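Local coordinates for cell wall surface anchor family protein (Streptococcus agalactiae serogroup V, PDB 3PF2) that builds, as the major backbone pilin, the shaft of the type 1 pilus on the surface of group B Streptococcus, at residues A[57-62]-A[134-139]; A[78-83]-A[91-96]. One frame throughout, in Å; residues are numbered along the deposited sequence.

Contact 1: residues A[57-62]-A[134-139]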
ATOM      1  N   LEU A  57      -0.161  -4.557   5.881  1.00 14.94           N
ATOM      2  CA  LEU A  57       1.030  -4.030   5.213  1.00 14.05           C
ATOM      3  C   LEU A  57       2.244  -4.903   5.501  1.00 14.61           C
ATOM      4  O   LEU A  57       2.431  -5.344   6.629  1.00 14.92           O
ATOM      5  CB  LEU A  57       1.307  -2.599   5.668  1.00 14.63           C
ATOM      6  CG  LEU A  57       0.209  -1.557   5.415  1.00 14.13           C
ATOM      7  CD1 LEU A  57       0.583  -0.239   6.038  1.00 14.32           C
ATOM      8  CD2 LEU A  57      -0.053  -1.360   3.917  1.00 14.36           C
ATOM      9  N   THR A  58       3.055  -5.158   4.475  1.00 14.35           N
ATOM     10  CA  THR A  58       4.350  -5.826   4.651  1.00 14.99           C
ATOM     11  C   THR A  58       5.473  -4.834   4.362  1.00 15.28           C
ATOM     12  O   THR A  58       5.575  -4.295   3.260  1.00 15.92           O
ATOM     13  CB  THR A  58       4.479  -7.100   3.763  1.00 14.54           C
ATOM     14  OG1 THR A  58       3.497  -8.063   4.172  1.00 14.37           O
ATOM     15  CG2 THR A  58       5.893  -7.732   3.887  1.00 16.11           C
ATOM     16  N   TYR A  59       6.304  -4.589   5.374  1.00 14.91           N
ATOM     17  CA  TYR A  59       7.527  -3.805   5.254  1.00 14.68           C
ATOM     18  C   TYR A  59       8.556  -4.509   4.360  1.00 14.53           C
ATOM     19  O   TYR A  59       8.749  -5.736   4.455  1.00 14.56           O
ATOM     20  CB  TYR A  59       8.122  -3.581   6.655  1.00 14.89           C
ATOM     21  CG  TYR A  59       9.568  -3.112   6.679  1.00 14.73           C
ATOM     22  CD1 TYR A  59       9.884  -1.753   6.703  1.00 15.98           C
ATOM     23  CD2 TYR A  59      10.617  -4.035   6.705  1.00 15.86           C
ATOM     24  CE1 TYR A  59      11.212  -1.321   6.735  1.00 15.90           C
ATOM     25  CE2 TYR A  59      11.936  -3.624   6.726  1.00 15.38           C
ATOM     26  CZ  TYR A  59      12.225  -2.271   6.755  1.00 16.77           C
ATOM     27  OH  TYR A  59      13.532  -1.843   6.786  1.00 16.33           O
ATOM     28  N   LYS A  60       9.208  -3.735   3.495  1.00 14.71           N
ATOM     29  CA  LYS A  60      10.235  -4.276   2.594  1.00 16.00           C
ATOM     30  C   LYS A  60      11.625  -3.772   2.934  1.00 16.07           C
ATOM     31  O   LYS A  60      12.547  -4.567   3.088  1.00 16.65           O
ATOM     32  CB  LYS A  60       9.931  -3.984   1.120  1.00 16.15           C
ATOM     33  CG  LYS A  60       8.759  -4.761   0.553  1.00 18.84           C
ATOM     34  CD  LYS A  60       8.997  -6.273   0.613  1.00 23.20           C
ATOM     35  CE  LYS A  60       7.690  -7.032   0.421  1.00 26.53           C
ATOM     36  NZ  LYS A  60       7.930  -8.508   0.340  1.00 28.46           N
ATOM     37  N   SER A  61      11.776  -2.454   3.032  1.00 16.28           N
ATOM     38  CA  SER A  61      13.080  -1.844   3.295  1.00 16.55           C
ATOM     39  C   SER A  61      12.919  -0.373   3.584  1.00 16.71           C
ATOM     40  O   SER A  61      11.854   0.202   3.326  1.00 16.77           O
ATOM     41  CB  SER A  61      13.999  -1.994   2.068  1.00 16.91           C
ATOM     42  OG  SER A  61      13.367  -1.475   0.914  1.00 17.01           O
ATOM     43  N   VAL A  62      13.977   0.234   4.122  1.00 16.93           N
ATOM     44  CA  VAL A  62      14.070   1.685   4.221  1.00 17.13           C
ATOM     45  C   VAL A  62      14.990   2.171   3.104  1.00 17.19           C
ATOM     46  O   VAL A  62      16.040   1.561   2.841  1.00 17.72           O
ATOM     47  CB  VAL A  62      14.607   2.143   5.601  1.00 16.99           C
ATOM     48  CG1 VAL A  62      14.756   3.661   5.656  1.00 17.14           C
ATOM     49  CG2 VAL A  62      13.695   1.634   6.754  1.00 16.71           C
ATOM     50  N   ILE A 134      12.094  10.169   5.063  1.00 12.07           N
ATOM     51  CA  ILE A 134      12.417   8.749   5.203  1.00 11.86           C
ATOM     52  C   ILE A 134      11.483   7.915   4.331  1.00 12.61           C
ATOM     53  O   ILE A 134      10.326   7.685   4.697  1.00 12.15           O
ATOM     54  CB  ILE A 134      12.307   8.247   6.674  1.00 11.80           C
ATOM     55  CG1 ILE A 134      13.119   9.131   7.628  1.00 13.34           C
ATOM     56  CG2 ILE A 134      12.714   6.759   6.775  1.00 11.11           C
ATOM     57  CD1 ILE A 134      12.935   8.754   9.076  1.00 15.06           C
ATOM     58  N   PRO A 135      11.975   7.459   3.169  1.00 13.13           N
ATOM     59  CA  PRO A 135      11.156   6.573   2.337  1.00 13.53           C
ATOM     60  C   PRO A 135      11.171   5.148   2.869  1.00 13.89           C
ATOM     61  O   PRO A 135      12.240   4.619   3.199  1.00 15.24           O
ATOM     62  CB  PRO A 135      11.822   6.650   0.950  1.00 13.79           C
ATOM     63  CG  PRO A 135      13.124   7.359   1.135  1.00 14.82           C
ATOM     64  CD  PRO A 135      13.320   7.664   2.608  1.00 12.92           C
ATOM     65  N   VAL A 136       9.991   4.541   2.992  1.00 12.82           N
ATOM     66  CA  VAL A 136       9.856   3.174   3.476  1.00 13.12           C
ATOM     67  C   VAL A 136       9.103   2.343   2.440  1.00 13.14           C
ATOM     68  O   VAL A 136       7.928   2.590   2.163  1.00 12.93           O
ATOM     69  CB  VAL A 136       9.162   3.101   4.859  1.00 12.91           C
ATOM     70  CG1 VAL A 136       9.046   1.649   5.334  1.00 13.26           C
ATOM     71  CG2 VAL A 136       9.953   3.924   5.881  1.00 14.19           C
ATOM     72  N   ALA A 137       9.790   1.360   1.873  1.00 12.54           N
ATOM     73  CA  ALA A 137       9.169   0.463   0.905  1.00 12.50           C
ATOM     74  C   ALA A 137       8.260  -0.555   1.585  1.00 12.34           C
ATOM     75  O   ALA A 137       8.594  -1.099   2.647  1.00 12.08           O
ATOM     76  CB  ALA A 137      10.241  -0.227   0.069  1.00 12.45           C
ATOM     77  N   SER A 138       7.108  -0.802   0.962  1.00 11.70           N
ATOM     78  CA  SER A 138       6.008  -1.515   1.588  1.00 12.29           C
ATOM     79  C   SER A 138       5.160  -2.174   0.503  1.00 12.33           C
ATOM     80  O   SER A 138       5.214  -1.757  -0.640  1.00 11.84           O
ATOM     81  CB  SER A 138       5.144  -0.490   2.355  1.00 12.33           C
ATOM     82  OG  SER A 138       4.109  -1.108   3.102  1.00 15.06           O
ATOM     83  N   THR A 139       4.418  -3.220   0.870  1.00 12.90           N
ATOM     84  CA  THR A 139       3.374  -3.775  -0.010  1.00 13.85           C
ATOM     85  C   THR A 139       2.091  -3.930   0.793  1.00 13.36           C
ATOM     86  O   THR A 139       2.126  -3.973   2.019  1.00 13.57           O
ATOM     87  CB  THR A 139       3.748  -5.160  -0.584  1.00 14.63           C
ATOM     88  OG1 THR A 139       3.931  -6.097   0.493  1.00 16.98           O
ATOM     89  CG2 THR A 139       5.019  -5.097  -1.425  1.00 15.52           C
TER

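Contact 2: residues A[78-83]-A[91-96]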
ATOM      1  N   TYR A  78      22.376   6.840  11.658  1.00 23.79           N
ATOM      2  CA  TYR A  78      21.156   6.225  12.183  1.00 23.48           C
ATOM      3  C   TYR A  78      21.216   4.702  12.133  1.00 23.57           C
ATOM      4  O   TYR A  78      22.020   4.136  11.391  1.00 23.99           O
ATOM      5  CB  TYR A  78      19.925   6.728  11.398  1.00 23.14           C
ATOM      6  CG  TYR A  78      19.862   6.280   9.937  1.00 20.82           C
ATOM      7  CD1 TYR A  78      19.315   5.042   9.600  1.00 19.70           C
ATOM      8  CD2 TYR A  78      20.326   7.095   8.906  1.00 20.27           C
ATOM      9  CE1 TYR A  78      19.249   4.614   8.292  1.00 18.00           C
ATOM     10  CE2 TYR A  78      20.251   6.668   7.553  1.00 18.31           C
ATOM     11  CZ  TYR A  78      19.713   5.425   7.272  1.00 18.10           C
ATOM     12  OH  TYR A  78      19.622   4.963   5.970  1.00 19.45           O
ATOM     13  N   THR A  79      20.356   4.049  12.909  1.00 23.26           N
ATOM     14  CA  THR A  79      20.196   2.595  12.868  1.00 23.30           C
ATOM     15  C   THR A  79      18.738   2.192  12.662  1.00 23.00           C
ATOM     16  O   THR A  79      17.810   2.930  13.011  1.00 22.83           O
ATOM     17  CB  THR A  79      20.727   1.895  14.153  1.00 23.83           C
ATOM     18  OG1 THR A  79      19.841   2.155  15.247  1.00 25.37           O
ATOM     19  CG2 THR A  79      22.132   2.384  14.501  1.00 23.45           C
ATOM     20  N   ILE A  80      18.548   1.006  12.109  1.00 22.72           N
ATOM     21  CA  ILE A  80      17.230   0.480  11.819  1.00 22.52           C
ATOM     22  C   ILE A  80      16.959  -0.788  12.628  1.00 22.18           C
ATOM     23  O   ILE A  80      17.818  -1.674  12.719  1.00 22.07           O
ATOM     24  CB  ILE A  80      17.116   0.183  10.304  1.00 22.66           C
ATOM     25  CG1 ILE A  80      17.000   1.495   9.518  1.00 23.65           C
ATOM     26  CG2 ILE A  80      15.957  -0.778  10.007  1.00 24.05           C
ATOM     27  CD1 ILE A  80      17.404   1.362   8.050  1.00 25.93           C
ATOM     28  N   ASP A  81      15.766  -0.861  13.219  1.00 21.11           N
ATOM     29  CA  ASP A  81      15.248  -2.083  13.801  1.00 20.89           C
ATOM     30  C   ASP A  81      14.026  -2.472  12.967  1.00 21.04           C
ATOM     31  O   ASP A  81      13.001  -1.787  13.006  1.00 20.22           O
ATOM     32  CB  ASP A  81      14.874  -1.847  15.269  1.00 20.89           C
ATOM     33  CG  ASP A  81      14.482  -3.119  15.991  1.00 21.26           C
ATOM     34  OD1 ASP A  81      15.126  -4.170  15.776  1.00 22.31           O
ATOM     35  OD2 ASP A  81      13.529  -3.067  16.791  1.00 21.11           O
ATOM     36  N   GLU A  82      14.141  -3.548  12.186  1.00 21.07           N
ATOM     37  CA  GLU A  82      13.086  -3.906  11.226  1.00 21.49           C
ATOM     38  C   GLU A  82      11.873  -4.567  11.879  1.00 20.44           C
ATOM     39  O   GLU A  82      12.001  -5.210  12.922  1.00 20.67           O
ATOM     40  CB  GLU A  82      13.646  -4.812  10.124  1.00 22.17           C
ATOM     41  CG  GLU A  82      14.715  -4.160   9.283  1.00 26.36           C
ATOM     42  CD  GLU A  82      15.738  -5.150   8.728  1.00 31.69           C
ATOM     43  OE1 GLU A  82      15.353  -6.267   8.313  1.00 34.24           O
ATOM     44  OE2 GLU A  82      16.937  -4.793   8.696  1.00 33.78           O
ATOM     45  N   PRO A  83      10.681  -4.414  11.264  1.00 19.87           N
ATOM     46  CA  PRO A  83       9.453  -5.072  11.706  1.00 19.81           C
ATOM     47  C   PRO A  83       9.603  -6.584  11.695  1.00 20.47           C
ATOM     48  O   PRO A  83      10.160  -7.134  10.746  1.00 20.97           O
ATOM     49  CB  PRO A  83       8.439  -4.672  10.624  1.00 19.80           C
ATOM     50  CG  PRO A  83       8.924  -3.397  10.123  1.00 19.95           C
ATOM     51  CD  PRO A  83      10.423  -3.472  10.160  1.00 19.55           C
ATOM     52  N   LEU A  91       8.607  -0.940  12.908  1.00 17.76           N
ATOM     53  CA  LEU A  91       9.862  -0.340  12.486  1.00 17.86           C
ATOM     54  C   LEU A  91      10.313   0.723  13.491  1.00 18.06           C
ATOM     55  O   LEU A  91       9.517   1.566  13.920  1.00 16.95           O
ATOM     56  CB  LEU A  91       9.690   0.293  11.105  1.00 17.67           C
ATOM     57  CG  LEU A  91      10.823   1.145  10.514  1.00 17.93           C
ATOM     58  CD1 LEU A  91      12.090   0.293  10.261  1.00 16.39           C
ATOM     59  CD2 LEU A  91      10.362   1.825   9.220  1.00 17.74           C
ATOM     60  N   LYS A  92      11.587   0.684  13.869  1.00 18.34           N
ATOM     61  CA  LYS A  92      12.155   1.764  14.667  1.00 19.32           C
ATOM     62  C   LYS A  92      13.411   2.270  13.997  1.00 19.47           C
ATOM     63  O   LYS A  92      14.272   1.469  13.631  1.00 20.51           O
ATOM     64  CB  LYS A  92      12.469   1.279  16.076  1.00 19.66           C
ATOM     65  CG  LYS A  92      12.857   2.399  17.035  1.00 22.80           C
ATOM     66  CD  LYS A  92      13.470   1.817  18.303  1.00 26.24           C
ATOM     67  CE  LYS A  92      12.441   1.167  19.204  1.00 29.74           C
ATOM     68  NZ  LYS A  92      13.156   0.461  20.319  1.00 32.53           N
ATOM     69  N   ILE A  93      13.498   3.584  13.801  1.00 19.24           N
ATOM     70  CA  ILE A  93      14.680   4.225  13.230  1.00 19.09           C
ATOM     71  C   ILE A  93      15.261   5.188  14.260  1.00 19.37           C
ATOM     72  O   ILE A  93      14.617   6.155  14.662  1.00 18.65           O
ATOM     73  CB  ILE A  93      14.380   4.960  11.903  1.00 19.63           C
ATOM     74  CG1 ILE A  93      13.858   3.964  10.856  1.00 19.82           C
ATOM     75  CG2 ILE A  93      15.624   5.725  11.399  1.00 19.92           C
ATOM     76  CD1 ILE A  93      13.277   4.626   9.648  1.00 21.65           C
ATOM     77  N   THR A  94      16.489   4.906  14.681  1.00 18.80           N
ATOM     78  CA  THR A  94      17.123   5.656  15.757  1.00 19.72           C
ATOM     79  C   THR A  94      18.265   6.484  15.199  1.00 20.12           C
ATOM     80  O   THR A  94      19.238   5.944  14.659  1.00 19.56           O
ATOM     81  CB  THR A  94      17.646   4.697  16.857  1.00 19.06           C
ATOM     82  OG1 THR A  94      16.585   3.847  17.297  1.00 20.63           O
ATOM     83  CG2 THR A  94      18.218   5.474  18.043  1.00 19.26           C
ATOM     84  N   PHE A  95      18.125   7.800  15.301  1.00 20.40           N
ATOM     85  CA  PHE A  95      19.174   8.707  14.888  1.00 21.58           C
ATOM     86  C   PHE A  95      20.152   8.829  16.043  1.00 22.69           C
ATOM     87  O   PHE A  95      19.740   8.944  17.200  1.00 22.95           O
ATOM     88  CB  PHE A  95      18.590  10.040  14.399  1.00 21.28           C
ATOM     89  CG  PHE A  95      17.830   9.903  13.101  1.00 21.52           C
ATOM     90  CD1 PHE A  95      16.523   9.400  13.090  1.00 20.92           C
ATOM     91  CD2 PHE A  95      18.431  10.243  11.887  1.00 21.10           C
ATOM     92  CE1 PHE A  95      15.817   9.241  11.887  1.00 19.88           C
ATOM     93  CE2 PHE A  95      17.731  10.088  10.670  1.00 21.99           C
ATOM     94  CZ  PHE A  95      16.423   9.582  10.677  1.00 21.06           C
ATOM     95  N   LYS A  96      21.442   8.722  15.731  1.00 23.64           N
ATOM     96  CA  LYS A  96      22.471   8.552  16.762  1.00 24.83           C
ATOM     97  C   LYS A  96      22.722   9.862  17.490  1.00 24.88           C
ATOM     98  O   LYS A  96      23.136  10.833  16.869  1.00 24.74           O
ATOM     99  CB  LYS A  96      23.780   8.065  16.131  1.00 24.73           C
ATOM    100  CG  LYS A  96      23.710   6.709  15.462  1.00 26.38           C
ATOM    101  CD  LYS A  96      25.111   6.130  15.278  1.00 28.56           C
ATOM    102  CE  LYS A  96      25.037   4.701  14.767  1.00 30.47           C
ATOM    103  NZ  LYS A  96      26.292   3.945  15.029  1.00 31.21           N
TER
HETATM  104  O   HOH W   1      14.273  -1.700  19.123  1.00 26.98           O

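Contact 1: residues A[57-62]-A[134-139]
Thr-58 to Val-62 pair with Val-136 to Thr-139 as antiparallel neighbours, interrupted by a classic beta bulge, in one of the two main sheets of the N-terminal Ig-like domain of this fragment. At one end Thr-58 and Thr-139 form a hydrogen-bonded pair, N to O in both directions. Their side chains lie side by side, and OG1 of Thr-139, set between its own backbone N and carbonyl carbon (chi1 61°), comes 3.5 Å from Thr-58 CB; Thr-58 OG1 is hydrogen-bonded to Asn-141 ND2. At the bulge, Lys-60 and Ser-61 both face Ala-137. Its carbonyl O takes Lys-60 N at 2.8 Å, a donor 39° out of the carbonyl plane, and Ser-61 N only weakly at 3.5 Å. Ala-137 N returns a bond to Ser-61 O, and its CB meets Ser-61 OG. Lys-60 CB lies against Ala-137 O, and Lys-60 CE crosses obliquely to Thr-139 CG2 at 3.8 Å. On the face bearing Tyr-59 and Val-62, opposite Thr-58 and Ser-61, Val-136 CG1 touches the edge of the Tyr-59 ring at CD1 (3.8 Å), and Val-62 CG1 packs on Ile-134 CG2 at 3.9 Å. Strand 132-140 is thus held between strands 57-67 and 29-35, where Ile-134, Val-136 and Ser-138 bond to Leu-33, Trp-31 and Phe-29; Val-136 and Ile-134 pack on strand 90-95, against Leu-91 and against Ile-93 and Phe-95 respectively.

Contact 2: residues A[78-83]-A[91-96]
Tyr-78 opens the hairpin pairing of strands 78-81 and 90-95 by laying its CB over one face of the Phe-95 ring, a CH-pi contact 4.1 Å from the centroid. CG sits between the backbone N and the carbonyl carbon (chi1 67°); the side chain runs alongside that of Ile-93, whose CG2 approaches CD1, and its ring is oblique to that of Phe-95. Thr-79 exchanges two backbone hydrogen bonds with Thr-94, and the side chains of both lie on the other face; Thr-79 OG1 sits 3.7 Å from Thr-94 CB, and Thr-79 CG2 meets Lys-96 CE, these two side chains crossing at about a right angle. Ile-80 returns to the apolar face, CG2 against Leu-91 CD1 at 4.0 Å and CG1 against Ile-93 CG1. Asp-81 forms the second hydrogen-bonded pair of the hairpin, with Lys-92. Their charged ends stay 5.0 Å apart from OD2 to NZ, linked by a water that donates to OD2 and accepts from NZ. Past the strand, Pro-83 lies alongside Leu-91, CG to CB 3.9 Å. Strand 78-81 is an edge strand of its sheet in this chain; strand 90-95 pairs on its other side with strand 46-52, where Phe-47 meets Phe-95 edge-to-face, while the apolar face packs on strands 57-67 and 132-140.

How the contacts relate
Contacts 1 and 2 belong to two different antiparallel sheets of the same Ig-like domain, both in the Cna-B-like part of the pilin, and illustrate how such a sandwich closes. Their centres lie 13 Å apart and their inner faces touch: Tyr-59 CD2 meets Pro-83 CD at 3.5 Å, Ile-134 CG2 meets Ile-93 CD1 at 3.6 Å, and Ile-80 CD1 reaches Val-62 CB. The hairpin of contact 2 falls in the chain between the two strands of contact 1, so a local pairing is enclosed by one spanning 71 intervening residues. Each sheet is joined by backbone bonds, and apolar side chains from both contacts meet between the two sheets, consistent with a sandwich core in this elongated pilin.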